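Local coordinates for dihydrodipicolinate synthase (PDB 3E96), which probably catalyses the condensation of pyruvate with aspartate semialdehyde to 4-hydroxy-tetrahydrodipicolinate, a step toward lysine, at residues Leu12-Gly17 with Glu225-Leu230; Ala101-Gly106 with Glu134-Pro139; Pro118-Gly123 with Pro147-Arg152; Leu64-Glu69 with Val277-Val282. All coordinates share one frame; numbering follows the deposited sequence.

Overall arrangement
All four contacts belong to one TIM barrel, eight parallel strands ringed by helices. Contact 1 joins the first strand, 15-17, to helix 220-231, which follows the last strand, so it lies at the closure of the barrel. Contacts 2 and 3 are nested inside the span it closes, and both use helix 122-136, one at its end and one at its start, with centres about 25 Å apart. Contact 4, across the chain's centre from contact 1, ties helix 64-78 to a loop before the last helix. It touches contact 2, where Lys68 CG meets Ala101 CB at 4.1 Å. Contacts 3 and 4 lie at the dimer interface, where Val120 of one chain packs on Pro281 of the other.

Contact 1 (Leu12-Gly17 with Glu225-Leu230); sequences LETISG and EMLEAL
The seam of the TIM barrel is covered here: Ile15, at the start of the first strand 15-17, and Thr14 just before it pack against Leu227 of helix 220-231, which follows the last strand. Leu227 is the one helix residue of the pair of segments that makes the contact. Its CD2 branch comes 3.5 Å from Thr14 OG1 and 3.9 Å from Ile15 CG1, while its CB lies 3.8 Å from Ile15 CD1. With CG anti to the backbone N (chi1 179°), the leucine is directed at segment 12-17; CD2 then touches both Thr14 and Ile15, and CB meets only Ile15. The long branch of Ile15 does the reaching, CG1 and CD1 lying obliquely across the leucine. A valine in place of Ile15 would lack CD1 and would probably leave a gap beside Leu227 CB. The contact is all buried and rests on van der Waals packing alone. Around it, the backbones of Thr14 and Ser16 bond to Phe211 of strand 210-213, the last of the barrel, Leu227 also leans on Trp204 of helix 200-206, and Arg231, the last residue of helix 220-231, donates to Glu13 O.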
loop_
_atom_site.group_PDB
_atom_site.type_symbol
_atom_site.label_atom_id
_atom_site.label_comp_id
_atom_site.label_asym_id
_atom_site.label_seq_id
_atom_site.Cartn_x
_atom_site.Cartn_y
_atom_site.Cartn_z
ATOM N N LEU B 12 -22.937 -12.113 -8.770
ATOM C CA LEU B 12 -22.008 -10.994 -8.609
ATOM C C LEU B 12 -22.110 -9.958 -9.725
ATOM O O LEU B 12 -21.489 -8.894 -9.652
ATOM C CB LEU B 12 -20.571 -11.515 -8.519
ATOM C CG LEU B 12 -20.242 -12.248 -7.214
ATOM C CD1 LEU B 12 -18.919 -12.984 -7.344
ATOM C CD2 LEU B 12 -20.197 -11.239 -6.065
ATOM N N GLU B 13 -22.885 -10.271 -10.761
ATOM C CA GLU B 13 -23.080 -9.344 -11.874
ATOM C C GLU B 13 -24.215 -8.407 -11.483
ATOM O O GLU B 13 -25.346 -8.512 -11.968
ATOM C CB GLU B 13 -23.418 -10.114 -13.154
ATOM C CG GLU B 13 -22.331 -11.110 -13.541
ATOM C CD GLU B 13 -22.609 -11.811 -14.856
ATOM O OE1 GLU B 13 -23.794 -12.037 -15.170
ATOM O OE2 GLU B 13 -21.639 -12.148 -15.565
ATOM N N THR B 14 -23.892 -7.488 -10.582
ATOM C CA THR B 14 -24.851 -6.526 -10.063
ATOM C C THR B 14 -24.019 -5.456 -9.356
ATOM O O THR B 14 -22.827 -5.328 -9.625
ATOM C CB THR B 14 -25.801 -7.220 -9.050
ATOM O OG1 THR B 14 -26.783 -6.290 -8.581
ATOM C CG2 THR B 14 -25.005 -7.766 -7.862
ATOM N N ILE B 15 -24.637 -4.691 -8.467
ATOM C CA ILE B 15 -23.914 -3.661 -7.728
ATOM C C ILE B 15 -23.271 -4.267 -6.480
ATOM O O ILE B 15 -23.942 -4.946 -5.701
ATOM C CB ILE B 15 -24.861 -2.532 -7.237
ATOM C CG1 ILE B 15 -25.469 -1.783 -8.423
ATOM C CG2 ILE B 15 -24.095 -1.567 -6.331
ATOM C CD1 ILE B 15 -26.646 -0.898 -8.026
ATOM N N SER B 16 -21.975 -4.038 -6.300
ATOM C CA SER B 16 -21.282 -4.506 -5.107
ATOM C C SER B 16 -21.115 -3.261 -4.247
ATOM O O SER B 16 -20.293 -2.395 -4.556
ATOM C CB SER B 16 -19.906 -5.088 -5.450
ATOM O OG SER B 16 -20.023 -6.398 -5.975
ATOM N N GLY B 17 -21.920 -3.160 -3.191
ATOM C CA GLY B 17 -21.844 -2.007 -2.311
ATOM C C GLY B 17 -20.699 -2.144 -1.329
ATOM O O GLY B 17 -20.553 -3.185 -0.685
ATOM N N GLU B 225 -30.670 2.872 -9.923
ATOM C CA GLU B 225 -31.213 3.438 -11.153
ATOM C C GLU B 225 -30.242 3.230 -12.313
ATOM O O GLU B 225 -30.664 2.916 -13.427
ATOM C CB GLU B 225 -31.488 4.934 -10.988
ATOM C CG GLU B 225 -32.466 5.276 -9.879
ATOM C CD GLU B 225 -32.742 6.767 -9.787
ATOM O OE1 GLU B 225 -33.254 7.215 -8.734
ATOM O OE2 GLU B 225 -32.455 7.488 -10.768
ATOM N N MET B 226 -28.946 3.403 -12.053
ATOM C CA MET B 226 -27.949 3.227 -13.106
ATOM C C MET B 226 -27.895 1.775 -13.552
ATOM O O MET B 226 -27.838 1.496 -14.748
ATOM C CB MET B 226 -26.549 3.668 -12.642
ATOM C CG MET B 226 -25.467 3.493 -13.730
ATOM S SD MET B 226 -23.795 4.125 -13.330
ATOM C CE MET B 226 -24.002 5.876 -13.788
ATOM N N LEU B 227 -27.904 0.851 -12.592
ATOM C CA LEU B 227 -27.847 -0.570 -12.919
ATOM C C LEU B 227 -29.041 -0.982 -13.769
ATOM O O LEU B 227 -28.890 -1.688 -14.763
ATOM C CB LEU B 227 -27.827 -1.427 -11.648
ATOM C CG LEU B 227 -27.791 -2.943 -11.890
ATOM C CD1 LEU B 227 -26.439 -3.346 -12.475
ATOM C CD2 LEU B 227 -28.042 -3.686 -10.581
ATOM N N GLU B 228 -30.230 -0.540 -13.379
ATOM C CA GLU B 228 -31.428 -0.903 -14.124
ATOM C C GLU B 228 -31.419 -0.307 -15.530
ATOM O O GLU B 228 -31.781 -0.983 -16.492
ATOM C CB GLU B 228 -32.673 -0.467 -13.354
ATOM C CG GLU B 228 -32.688 -1.016 -11.932
ATOM C CD GLU B 228 -34.028 -0.866 -11.249
ATOM O OE1 GLU B 228 -34.632 0.221 -11.353
ATOM O OE2 GLU B 228 -34.469 -1.837 -10.596
ATOM N N ALA B 229 -30.993 0.948 -15.649
ATOM C CA ALA B 229 -30.931 1.607 -16.949
ATOM C C ALA B 229 -29.961 0.860 -17.860
ATOM O O ALA B 229 -30.254 0.622 -19.032
ATOM C CB ALA B 229 -30.485 3.065 -16.785
ATOM N N LEU B 230 -28.806 0.486 -17.317
ATOM C CA LEU B 230 -27.807 -0.240 -18.096
ATOM C C LEU B 230 -28.356 -1.593 -18.545
ATOM O O LEU B 230 -28.214 -1.978 -19.704
ATOM C CB LEU B 230 -26.535 -0.449 -17.266
ATOM C CG LEU B 230 -25.669 0.792 -17.007
ATOM C CD1 LEU B 230 -24.592 0.476 -15.974
ATOM C CD2 LEU B 230 -25.031 1.247 -18.315
#

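Contact 2 (Ala101-Gly106 with Glu134-Pro139); sequences AAKAAG and EALDFP
Lys103 lays its aliphatic chain over the face of the Phe138 ring. CG sits almost exactly above the middle of the ring, 3.4 Å from the centroid of Phe138 and 9° off its normal, a CH-pi contact. CD then follows toward the root of the ring, 3.7 Å from both Phe138 CG and Phe138 CB; the lysine thus runs from the ring toward the phenylalanine backbone, antiparallel to the phenylalanine side chain. The other face of the ring is taken by the next residue: Pro139 CD stands 3.3 Å above the plane of the Phe138 ring, displaced toward its rim. The ring is thus sandwiched between lysine and proline methylenes.

Beyond CD the lysine chain bends (chi3 57°), which swings its amine off the ring to the end of helix 122-136. There Lys103 NZ donates to Leu136 O at 2.8 Å, in the carbonyl plane and with a C=O...donor angle of 147°. The contact joins the C-terminal ends of two successive outer helices of the TIM barrel, just before strand 140-144: helix 92-105 ends in a Schellman motif at Gly106, and the chain leaves helix 122-136 at Asp137 with positive phi. Strand 109-112 lies between the two helices in sequence, and its Val110 touches Leu136 and Phe138.

One side chain therefore does two jobs. Its methylenes cover an aromatic face, while its charged end meets a carbonyl at the C-terminal end of a neighbouring helix, where the helix dipole would probably favour a cation. Asp137 OD2, 6.3 Å from Lys103 NZ, is too far for a salt bridge but may add to that favourable field.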
loop_
_atom_site.group_PDB
_atom_site.type_symbol
_atom_site.label_atom_id
_atom_site.label_comp_id
_atom_site.label_asym_id
_atom_site.label_seq_id
_atom_site.Cartn_x
_atom_site.Cartn_y
_atom_site.Cartn_z
ATOM N N ALA B 101 -10.782 -16.720 8.188
ATOM C CA ALA B 101 -11.597 -16.113 9.237
ATOM C C ALA B 101 -12.958 -15.723 8.659
ATOM O O ALA B 101 -13.998 -15.955 9.279
ATOM C CB ALA B 101 -10.892 -14.884 9.806
ATOM N N ALA B 102 -12.949 -15.131 7.467
ATOM C CA ALA B 102 -14.190 -14.727 6.809
ATOM C C ALA B 102 -15.047 -15.958 6.514
ATOM O O ALA B 102 -16.271 -15.927 6.667
ATOM C CB ALA B 102 -13.877 -13.986 5.514
ATOM N N LYS B 103 -14.400 -17.039 6.083
ATOM C CA LYS B 103 -15.109 -18.281 5.783
ATOM C C LYS B 103 -15.815 -18.786 7.036
ATOM O O LYS B 103 -17.005 -19.105 7.011
ATOM C CB LYS B 103 -14.130 -19.351 5.295
ATOM C CG LYS B 103 -13.529 -19.073 3.929
ATOM C CD LYS B 103 -12.318 -19.959 3.659
ATOM C CE LYS B 103 -12.655 -21.441 3.758
ATOM N NZ LYS B 103 -11.433 -22.265 3.542
ATOM N N ALA B 104 -15.069 -18.860 8.131
ATOM C CA ALA B 104 -15.625 -19.332 9.392
ATOM C C ALA B 104 -16.740 -18.420 9.891
ATOM O O ALA B 104 -17.694 -18.884 10.514
ATOM C CB ALA B 104 -14.522 -19.432 10.441
ATOM N N ALA B 105 -16.622 -17.126 9.611
ATOM C CA ALA B 105 -17.620 -16.154 10.048
ATOM C C ALA B 105 -18.941 -16.284 9.289
ATOM O O ALA B 105 -19.989 -15.850 9.770
ATOM C CB ALA B 105 -17.066 -14.736 9.901
ATOM N N GLY B 106 -18.891 -16.876 8.102
ATOM C CA GLY B 106 -20.103 -17.036 7.321
ATOM C C GLY B 106 -20.143 -16.218 6.042
ATOM O O GLY B 106 -21.205 -16.070 5.436
ATOM N N GLU B 134 -5.774 -20.827 -4.094
ATOM C CA GLU B 134 -5.627 -22.269 -3.926
ATOM C C GLU B 134 -5.637 -22.682 -2.457
ATOM O O GLU B 134 -6.230 -23.700 -2.100
ATOM C CB GLU B 134 -4.346 -22.766 -4.607
ATOM C CG GLU B 134 -4.303 -22.467 -6.100
ATOM C CD GLU B 134 -3.219 -23.237 -6.835
ATOM O OE1 GLU B 134 -2.092 -23.342 -6.310
ATOM O OE2 GLU B 134 -3.490 -23.729 -7.951
ATOM N N ALA B 135 -4.997 -21.888 -1.603
ATOM C CA ALA B 135 -4.951 -22.193 -0.178
ATOM C C ALA B 135 -6.329 -22.084 0.470
ATOM O O ALA B 135 -6.700 -22.906 1.313
ATOM C CB ALA B 135 -3.968 -21.260 0.531
ATOM N N LEU B 136 -7.096 -21.074 0.074
ATOM C CA LEU B 136 -8.420 -20.873 0.651
ATOM C C LEU B 136 -9.480 -21.841 0.144
ATOM O O LEU B 136 -10.370 -22.232 0.901
ATOM C CB LEU B 136 -8.898 -19.439 0.404
ATOM C CG LEU B 136 -8.178 -18.325 1.170
ATOM C CD1 LEU B 136 -8.756 -16.973 0.758
ATOM C CD2 LEU B 136 -8.339 -18.538 2.676
ATOM N N ASP B 137 -9.391 -22.217 -1.129
ATOM C CA ASP B 137 -10.369 -23.125 -1.722
ATOM C C ASP B 137 -11.755 -22.589 -1.361
ATOM O O ASP B 137 -12.602 -23.303 -0.817
ATOM C CB ASP B 137 -10.169 -24.538 -1.165
ATOM C CG ASP B 137 -11.040 -25.570 -1.859
ATOM O OD1 ASP B 137 -11.101 -25.555 -3.106
ATOM O OD2 ASP B 137 -11.652 -26.404 -1.156
ATOM N N PHE B 138 -11.968 -21.315 -1.672
ATOM C CA PHE B 138 -13.212 -20.621 -1.362
ATOM C C PHE B 138 -13.425 -19.601 -2.487
ATOM O O PHE B 138 -12.455 -19.095 -3.051
ATOM C CB PHE B 138 -13.029 -19.910 -0.015
ATOM C CG PHE B 138 -14.286 -19.354 0.575
ATOM C CD1 PHE B 138 -15.323 -20.194 0.966
ATOM C CD2 PHE B 138 -14.413 -17.987 0.795
ATOM C CE1 PHE B 138 -16.463 -19.682 1.572
ATOM C CE2 PHE B 138 -15.550 -17.464 1.402
ATOM C CZ PHE B 138 -16.577 -18.315 1.791
ATOM N N PRO B 139 -14.690 -19.293 -2.835
ATOM C CA PRO B 139 -14.946 -18.325 -3.909
ATOM C C PRO B 139 -14.159 -17.041 -3.693
ATOM O O PRO B 139 -14.211 -16.448 -2.614
ATOM C CB PRO B 139 -16.453 -18.121 -3.831
ATOM C CG PRO B 139 -16.930 -19.500 -3.442
ATOM C CD PRO B 139 -15.957 -19.854 -2.329
#

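Contact 3 (Pro118-Gly123 with Pro147-Arg152); sequences PYVTAG and PEISDR
The flat peptide between Thr121 and Ala122 has the tip of Ile149 over one of its faces. Ile149 CD1 stands 3.7 Å from Thr121 C and equally far from Ala122 N, about 3.6 Å above the peptide plane. The other flat group of residues 118-123, the Tyr119 ring, is stacked within its own segment: Pro118 CG lies 3.9 Å above the centre of one face of Tyr119.

Ile149 carries the contact. Its CG1 lies beside the backbone N (chi1 -61°), and chi2 of -62° turns CD1 toward the Thr121-Ala122 peptide. There the same methyl meets Val120 CG2 at 3.9 Å, the two side chains crossing at about a right angle. Behind the contact Ile149 also leans on Phe144, Met114 and Val125.

The segments belong to the loops after strands 109-112 and 140-144, at the C-terminal end of the strands, where TIM barrels carry their active sites; the Ile149 side chain is about 12 Å from that of Tyr143, the predicted proton donor/acceptor. Thr121 is the N-cap of helix 122-136. Its OG1 reaches Gly124 N by a weak bond, but a stronger hydrogen bond goes to Asn283 of the second subunit. Ser150 OG accepts from Arg152 N at 2.9 Å, a capping bond at the start of helix 152-157.

Across the segments there is only van der Waals contact, the isoleucine methyl resting on a peptide face and against Val120, with CG2 loosely near Ala122. The polar groups find partners outside: a salt bridge to Asp151 and hydrogen bonds to the Pro147 and Ile149 carbonyls, all from Arg175, probably steady the loop. This apolar contact lies beside two helix starts and the subunit interface.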
loop_
_atom_site.group_PDB
_atom_site.type_symbol
_atom_site.label_atom_id
_atom_site.label_comp_id
_atom_site.label_asym_id
_atom_site.label_seq_id
_atom_site.Cartn_x
_atom_site.Cartn_y
_atom_site.Cartn_z
ATOM N N PRO B 118 5.514 -2.275 -2.513
ATOM C CA PRO B 118 6.034 -1.291 -3.468
ATOM C C PRO B 118 6.680 -1.945 -4.689
ATOM O O PRO B 118 6.811 -1.322 -5.745
ATOM C CB PRO B 118 7.043 -0.499 -2.640
ATOM C CG PRO B 118 7.506 -1.493 -1.624
ATOM C CD PRO B 118 6.218 -2.168 -1.223
ATOM N N TYR B 119 7.097 -3.198 -4.537
ATOM C CA TYR B 119 7.721 -3.912 -5.641
ATOM C C TYR B 119 6.858 -5.089 -6.060
ATOM O O TYR B 119 6.613 -6.006 -5.268
ATOM C CB TYR B 119 9.117 -4.413 -5.248
ATOM C CG TYR B 119 9.929 -3.431 -4.426
ATOM C CD1 TYR B 119 10.020 -2.088 -4.790
ATOM C CD2 TYR B 119 10.593 -3.847 -3.275
ATOM C CE1 TYR B 119 10.749 -1.183 -4.019
ATOM C CE2 TYR B 119 11.324 -2.958 -2.502
ATOM C CZ TYR B 119 11.399 -1.630 -2.873
ATOM O OH TYR B 119 12.114 -0.752 -2.093
ATOM N N VAL B 120 6.390 -5.054 -7.305
ATOM C CA VAL B 120 5.563 -6.125 -7.846
ATOM C C VAL B 120 5.931 -6.382 -9.302
ATOM O O VAL B 120 6.352 -5.466 -10.012
ATOM C CB VAL B 120 4.057 -5.772 -7.793
ATOM C CG1 VAL B 120 3.600 -5.638 -6.345
ATOM C CG2 VAL B 120 3.793 -4.475 -8.565
ATOM N N THR B 121 5.803 -7.635 -9.734
ATOM C CA THR B 121 6.067 -8.004 -11.125
ATOM C C THR B 121 4.922 -8.912 -11.555
ATOM O O THR B 121 4.303 -9.568 -10.718
ATOM C CB THR B 121 7.400 -8.770 -11.307
ATOM O OG1 THR B 121 7.374 -9.976 -10.534
ATOM C CG2 THR B 121 8.578 -7.905 -10.878
ATOM N N ALA B 122 4.642 -8.956 -12.854
ATOM C CA ALA B 122 3.544 -9.767 -13.370
ATOM C C ALA B 122 3.557 -11.206 -12.863
ATOM O O ALA B 122 2.549 -11.695 -12.353
ATOM C CB ALA B 122 3.554 -9.748 -14.894
ATOM N N GLY B 123 4.691 -11.886 -13.017
ATOM C CA GLY B 123 4.785 -13.266 -12.570
ATOM C C GLY B 123 4.508 -13.407 -11.084
ATOM O O GLY B 123 3.856 -14.357 -10.645
ATOM N N PRO B 147 -1.811 -0.575 -13.625
ATOM C CA PRO B 147 -1.590 -0.602 -15.074
ATOM C C PRO B 147 -0.243 -1.175 -15.487
ATOM O O PRO B 147 -0.073 -1.608 -16.626
ATOM C CB PRO B 147 -1.734 0.865 -15.474
ATOM C CG PRO B 147 -1.232 1.584 -14.261
ATOM C CD PRO B 147 -1.879 0.812 -13.131
ATOM N N GLU B 148 0.711 -1.178 -14.559
ATOM C CA GLU B 148 2.048 -1.690 -14.839
ATOM C C GLU B 148 2.091 -3.212 -14.887
ATOM O O GLU B 148 3.095 -3.796 -15.301
ATOM C CB GLU B 148 3.035 -1.190 -13.780
ATOM C CG GLU B 148 3.290 0.307 -13.824
ATOM C CD GLU B 148 3.961 0.737 -15.111
ATOM O OE1 GLU B 148 5.038 0.191 -15.429
ATOM O OE2 GLU B 148 3.415 1.622 -15.805
ATOM N N ILE B 149 1.009 -3.851 -14.452
ATOM C CA ILE B 149 0.933 -5.307 -14.452
ATOM C C ILE B 149 0.070 -5.785 -15.620
ATOM O O ILE B 149 -1.083 -5.386 -15.761
ATOM C CB ILE B 149 0.349 -5.836 -13.118
ATOM C CG1 ILE B 149 1.254 -5.421 -11.949
ATOM C CG2 ILE B 149 0.206 -7.357 -13.172
ATOM C CD1 ILE B 149 2.667 -5.991 -12.013
ATOM N N SER B 150 0.646 -6.644 -16.453
ATOM C CA SER B 150 -0.039 -7.178 -17.628
ATOM C C SER B 150 -1.356 -7.885 -17.351
ATOM O O SER B 150 -1.497 -8.597 -16.353
ATOM C CB SER B 150 0.882 -8.152 -18.367
ATOM O OG SER B 150 0.181 -8.794 -19.416
ATOM N N ASP B 151 -2.315 -7.700 -18.256
ATOM C CA ASP B 151 -3.613 -8.348 -18.132
ATOM C C ASP B 151 -3.446 -9.855 -18.280
ATOM O O ASP B 151 -4.356 -10.625 -17.970
ATOM C CB ASP B 151 -4.583 -7.838 -19.199
ATOM C CG ASP B 151 -4.959 -6.388 -18.992
ATOM O OD1 ASP B 151 -5.181 -6.004 -17.827
ATOM O OD2 ASP B 151 -5.040 -5.639 -19.987
ATOM N N ARG B 152 -2.281 -10.273 -18.766
ATOM C CA ARG B 152 -1.999 -11.697 -18.933
ATOM C C ARG B 152 -2.185 -12.409 -17.591
ATOM O O ARG B 152 -2.529 -13.593 -17.545
ATOM C CB ARG B 152 -0.565 -11.897 -19.438
ATOM C CG ARG B 152 -0.149 -13.353 -19.576
ATOM C CD ARG B 152 -1.019 -14.091 -20.584
ATOM N NE ARG B 152 -0.653 -15.501 -20.686
ATOM C CZ ARG B 152 -1.206 -16.360 -21.534
ATOM N NH1 ARG B 152 -2.159 -15.956 -22.366
ATOM N NH2 ARG B 152 -0.809 -17.625 -21.551
#

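Contact 4 (Leu64-Glu69 with Val277-Val282); sequences LEEAKE and VTRAPV
Glu66 and Arg279 approach from opposite directions and meet end to end, carboxylate against guanidinium, with their planes only 20° apart. The grip is bidentate and end-on: Arg279 NH2 donates to Glu66 OE1 and Arg279 NH1 to Glu66 OE2, each at 2.8 Å. Both bonds are nearly straight, with N-H...O angles of 175° and 172°. Each oxygen is approached on its syn side and lies almost in the guanidinium plane, at its edge, while the donors are slightly tilted from the carboxylate plane. The arginine is extended from CG to NE, which lets it bridge backbones whose nearest CA atoms, Glu66 CA and Arg279 CA, are 13.3 Å apart.

Replacing Glu66 by an alanine removes both carboxylate oxygens and would probably leave the NH1-NH2 edge of Arg279 without its counter-charge, freer to turn. That rotation is checked at other points too: Arg279 NE donates to Gly28 O and Arg279 NH2 to Ala61 O. Glu66 OE1 also accepts from Ser63 N at the helix start, consistent with one half of a capping box. The loop itself is braced by Thr278 OG1, which donates to Val282 O from above the carbonyl plane. Within that turn, Pro281 follows a cis peptide and packs on His117 of the second subunit.

The nearly coplanar, symmetrical pairing is favourable for a salt bridge, though solvent would probably screen part of the attraction; it probably pins the loop to the helix start.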
loop_
_atom_site.group_PDB
_atom_site.type_symbol
_atom_site.label_atom_id
_atom_site.label_comp_id
_atom_site.label_asym_id
_atom_site.label_seq_id
_atom_site.Cartn_x
_atom_site.Cartn_y
_atom_site.Cartn_z
ATOM N N LEU B 64 -5.848 -5.993 12.092
ATOM C CA LEU B 64 -6.290 -7.283 11.571
ATOM C C LEU B 64 -7.521 -7.772 12.323
ATOM O O LEU B 64 -8.433 -8.348 11.732
ATOM C CB LEU B 64 -5.175 -8.326 11.690
ATOM C CG LEU B 64 -3.957 -8.163 10.782
ATOM C CD1 LEU B 64 -3.004 -9.345 10.996
ATOM C CD2 LEU B 64 -4.408 -8.102 9.319
ATOM N N GLU B 65 -7.543 -7.543 13.631
ATOM C CA GLU B 65 -8.671 -7.972 14.449
ATOM C C GLU B 65 -9.934 -7.173 14.116
ATOM O O GLU B 65 -11.034 -7.723 14.106
ATOM C CB GLU B 65 -8.318 -7.832 15.938
ATOM C CG GLU B 65 -9.411 -8.280 16.906
ATOM C CD GLU B 65 -9.909 -9.692 16.630
ATOM O OE1 GLU B 65 -9.079 -10.579 16.331
ATOM O OE2 GLU B 65 -11.136 -9.915 16.728
ATOM N N GLU B 66 -9.783 -5.879 13.850
ATOM C CA GLU B 66 -10.938 -5.060 13.503
ATOM C C GLU B 66 -11.493 -5.488 12.148
ATOM O O GLU B 66 -12.707 -5.459 11.928
ATOM C CB GLU B 66 -10.563 -3.579 13.450
ATOM C CG GLU B 66 -10.326 -2.942 14.800
ATOM C CD GLU B 66 -9.967 -1.475 14.672
ATOM O OE1 GLU B 66 -9.092 -1.151 13.843
ATOM O OE2 GLU B 66 -10.552 -0.648 15.399
ATOM N N ALA B 67 -10.604 -5.881 11.238
ATOM C CA ALA B 67 -11.028 -6.325 9.912
ATOM C C ALA B 67 -11.857 -7.601 10.052
ATOM O O ALA B 67 -12.915 -7.734 9.439
ATOM C CB ALA B 67 -9.815 -6.585 9.027
ATOM N N LYS B 68 -11.369 -8.540 10.859
ATOM C CA LYS B 68 -12.082 -9.795 11.067
ATOM C C LYS B 68 -13.444 -9.535 11.696
ATOM O O LYS B 68 -14.453 -10.095 11.263
ATOM C CB LYS B 68 -11.277 -10.729 11.975
ATOM C CG LYS B 68 -9.988 -11.237 11.366
ATOM C CD LYS B 68 -9.195 -12.055 12.380
ATOM C CE LYS B 68 -7.900 -12.579 11.772
ATOM N NZ LYS B 68 -7.048 -13.280 12.786
ATOM N N GLU B 69 -13.467 -8.687 12.719
ATOM C CA GLU B 69 -14.710 -8.358 13.408
ATOM C C GLU B 69 -15.704 -7.682 12.469
ATOM O O GLU B 69 -16.908 -7.917 12.561
ATOM C CB GLU B 69 -14.423 -7.448 14.608
ATOM C CG GLU B 69 -15.651 -7.025 15.425
ATOM C CD GLU B 69 -16.324 -8.180 16.156
ATOM O OE1 GLU B 69 -15.703 -9.259 16.276
ATOM O OE2 GLU B 69 -17.475 -8.004 16.621
ATOM N N VAL B 277 -16.118 10.058 11.284
ATOM C CA VAL B 277 -15.005 10.579 10.499
ATOM C C VAL B 277 -14.104 9.488 9.930
ATOM O O VAL B 277 -14.298 8.300 10.188
ATOM C CB VAL B 277 -14.113 11.497 11.358
ATOM C CG1 VAL B 277 -14.911 12.688 11.856
ATOM C CG2 VAL B 277 -13.544 10.701 12.537
ATOM N N THR B 278 -13.119 9.910 9.147
ATOM C CA THR B 278 -12.152 8.980 8.577
ATOM C C THR B 278 -11.008 8.876 9.581
ATOM O O THR B 278 -10.909 9.696 10.498
ATOM C CB THR B 278 -11.572 9.498 7.230
ATOM O OG1 THR B 278 -11.119 10.852 7.385
ATOM C CG2 THR B 278 -12.620 9.430 6.125
ATOM N N ARG B 279 -10.165 7.861 9.429
ATOM C CA ARG B 279 -9.008 7.701 10.303
ATOM C C ARG B 279 -7.779 8.189 9.537
ATOM O O ARG B 279 -7.751 8.139 8.305
ATOM C CB ARG B 279 -8.787 6.229 10.675
ATOM C CG ARG B 279 -9.589 5.721 11.869
ATOM C CD ARG B 279 -9.213 4.275 12.192
ATOM N NE ARG B 279 -9.957 3.747 13.334
ATOM C CZ ARG B 279 -9.919 2.483 13.739
ATOM N NH1 ARG B 279 -10.639 2.099 14.787
ATOM N NH2 ARG B 279 -9.164 1.598 13.102
ATOM N N ALA B 280 -6.777 8.684 10.257
ATOM C CA ALA B 280 -5.541 9.109 9.605
ATOM C C ALA B 280 -5.153 7.832 8.858
ATOM O O ALA B 280 -5.391 6.738 9.363
ATOM C CB ALA B 280 -4.483 9.454 10.652
ATOM N N PRO B 281 -4.487 7.940 7.695
ATOM C CA PRO B 281 -4.004 9.099 6.935
ATOM C C PRO B 281 -4.953 10.038 6.180
ATOM O O PRO B 281 -4.544 10.657 5.198
ATOM C CB PRO B 281 -2.973 8.473 6.002
ATOM C CG PRO B 281 -3.633 7.172 5.646
ATOM C CD PRO B 281 -4.146 6.685 6.996
ATOM N N VAL B 282 -6.209 10.140 6.600
ATOM C CA VAL B 282 -7.119 11.088 5.958
ATOM C C VAL B 282 -7.860 11.831 7.061
ATOM O O VAL B 282 -8.427 11.206 7.952
ATOM C CB VAL B 282 -8.156 10.410 5.029
ATOM C CG1 VAL B 282 -9.181 11.452 4.558
ATOM C CG2 VAL B 282 -7.455 9.810 3.812
#